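Local coordinates for chemotaxis operon protein (CheX) (Borrelia burgdorferi, PDB 3HZH) that belongs to the CheX family and probably dephosphorylates the response regulator CheY in chemotaxis signalling, at residues I74-A77 / L78-S82. Sequence-based numbering, arbitrary orientation.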
loop_
_atom_site.group_PDB
_atom_site.type_symbol
_atom_site.label_atom_id
_atom_site.label_comp_id
_atom_site.label_asym_id
_atom_site.label_seq_id
_atom_site.Cartn_x
_atom_site.Cartn_y
_atom_site.Cartn_z
ATOM N N ILE B 74 13.635 5.930 -15.699
ATOM C CA ILE B 74 14.222 6.456 -14.477
ATOM C C ILE B 74 13.774 7.882 -14.154
ATOM O O ILE B 74 13.470 8.203 -13.001
ATOM C CB ILE B 74 15.764 6.414 -14.555
ATOM C CG1 ILE B 74 16.236 4.962 -14.716
ATOM C CG2 ILE B 74 16.368 7.026 -13.303
ATOM C CD1 ILE B 74 15.813 4.035 -13.593
ATOM N N GLU B 75 13.735 8.735 -15.170
ATOM C CA GLU B 75 13.329 10.119 -14.972
ATOM C C GLU B 75 11.912 10.184 -14.398
ATOM O O GLU B 75 11.637 10.942 -13.470
ATOM C CB GLU B 75 13.387 10.868 -16.307
ATOM C CG GLU B 75 13.074 12.345 -16.201
ATOM C CD GLU B 75 13.043 13.030 -17.556
ATOM O OE1 GLU B 75 12.181 12.667 -18.383
ATOM O OE2 GLU B 75 13.881 13.929 -17.792
ATOM N N THR B 76 11.014 9.380 -14.959
ATOM C CA THR B 76 9.629 9.346 -14.507
ATOM C C THR B 76 9.531 8.758 -13.103
ATOM O O THR B 76 8.734 9.207 -12.285
ATOM C CB THR B 76 8.765 8.516 -15.469
ATOM O OG1 THR B 76 8.877 9.062 -16.786
ATOM C CG2 THR B 76 7.294 8.539 -15.042
ATOM N N ALA B 77 10.352 7.751 -12.825
ATOM C CA ALA B 77 10.352 7.124 -11.508
ATOM C C ALA B 77 10.709 8.162 -10.435
ATOM O O ALA B 77 10.066 8.235 -9.387
ATOM C CB ALA B 77 11.346 5.967 -11.477
ATOM N N LEU B 78 11.728 8.971 -10.707
ATOM C CA LEU B 78 12.160 9.998 -9.759
ATOM C C LEU B 78 11.095 11.075 -9.610
ATOM O O LEU B 78 10.826 11.539 -8.505
ATOM C CB LEU B 78 13.480 10.635 -10.221
ATOM C CG LEU B 78 14.737 9.759 -10.191
ATOM C CD1 LEU B 78 15.885 10.470 -10.895
ATOM C CD2 LEU B 78 15.104 9.443 -8.747
ATOM N N PHE B 79 10.502 11.473 -10.732
ATOM C CA PHE B 79 9.453 12.491 -10.733
ATOM C C PHE B 79 8.307 12.031 -9.833
ATOM O O PHE B 79 7.879 12.760 -8.942
ATOM C CB PHE B 79 8.918 12.697 -12.153
ATOM C CG PHE B 79 7.829 13.727 -12.256
ATOM C CD1 PHE B 79 8.136 15.077 -12.368
ATOM C CD2 PHE B 79 6.492 13.344 -12.247
ATOM C CE1 PHE B 79 7.129 16.032 -12.476
ATOM C CE2 PHE B 79 5.474 14.295 -12.352
ATOM C CZ PHE B 79 5.795 15.641 -12.469
ATOM N N VAL B 80 7.807 10.820 -10.085
ATOM C CA VAL B 80 6.712 10.254 -9.287
ATOM C C VAL B 80 7.075 10.125 -7.807
ATOM O O VAL B 80 6.296 10.521 -6.939
ATOM C CB VAL B 80 6.293 8.856 -9.804
ATOM C CG1 VAL B 80 5.212 8.270 -8.898
ATOM C CG2 VAL B 80 5.787 8.960 -11.244
ATOM N N ALA B 81 8.241 9.559 -7.514
ATOM C CA ALA B 81 8.649 9.421 -6.118
ATOM C C ALA B 81 8.746 10.807 -5.466
ATOM O O ALA B 81 8.356 10.978 -4.309
ATOM C CB ALA B 81 9.986 8.695 -6.025
ATOM N N SER B 82 9.250 11.788 -6.217
ATOM C CA SER B 82 9.386 13.155 -5.719
ATOM C C SER B 82 8.038 13.766 -5.352
ATOM O O SER B 82 7.882 14.358 -4.288
ATOM C CB SER B 82 10.081 14.046 -6.757
ATOM O OG SER B 82 11.444 13.687 -6.918
#
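Ile74 and Leu78 meet one turn apart on helix 74-85, where CG2 of Ile74 lies 4.2 Å from CD1 of Leu78, a loose apolar contact. With its CG anti to the carbonyl carbon (chi1 -68°), Leu78 holds that atom beside its own backbone N, and so Leu78 CG comes within 3.5 Å of Ile74 O, the acceptor of that N. A second i to i+4 pair lies on another side of the helix. Thr76 and Val80 meet there at a slant, methyl to methyl, with CG2 of each 4.1 Å from the other. The same Val80 methyl lies close to the backbone, 3.1 Å from Thr76 O: with CG1 anti to the backbone N (chi1 177°), CG2 falls beside that N, which donates to the same oxygen.

Underneath run four regular alpha-helical bonds. Leu78 N, Phe79 N, Val80 N and Ala81 N donate in turn to the carbonyls of Ile74, Glu75, Thr76 and Ala77; the bond from Val80 N to Thr76 O is 2.9 Å long and nearly straight at 174°. One turn further on, Leu78 O is gripped twice by Ser82: its N donates from one face of the carbonyl plane, and its OG, 2.7 Å from Leu78 O, from the opposite face. Ser82 OG is also hydrogen-bonded to Tyr89 N, tying the helix to the chain that follows it.

At the start of the helix, Thr76 OG1 is hydrogen-bonded to Asp73 OD2, which helps to fix the rotation that turns CG2 to Val80. Outward, Ala77 and Val80 rest on Leu105 of helix 97-118, Leu78 and Ala81 on Val101, while Thr76 and Val80 also touch Ile162 of strand 161-168. The buried side of this turn, Ala77, Val80 and Ala81 with the Thr76 methyl, offers hydrocarbon to its neighbours, while the amides of Leu78 to Ser82 are all spent on carbonyls one turn back and the serine hydroxyl is satisfied by backbone partners.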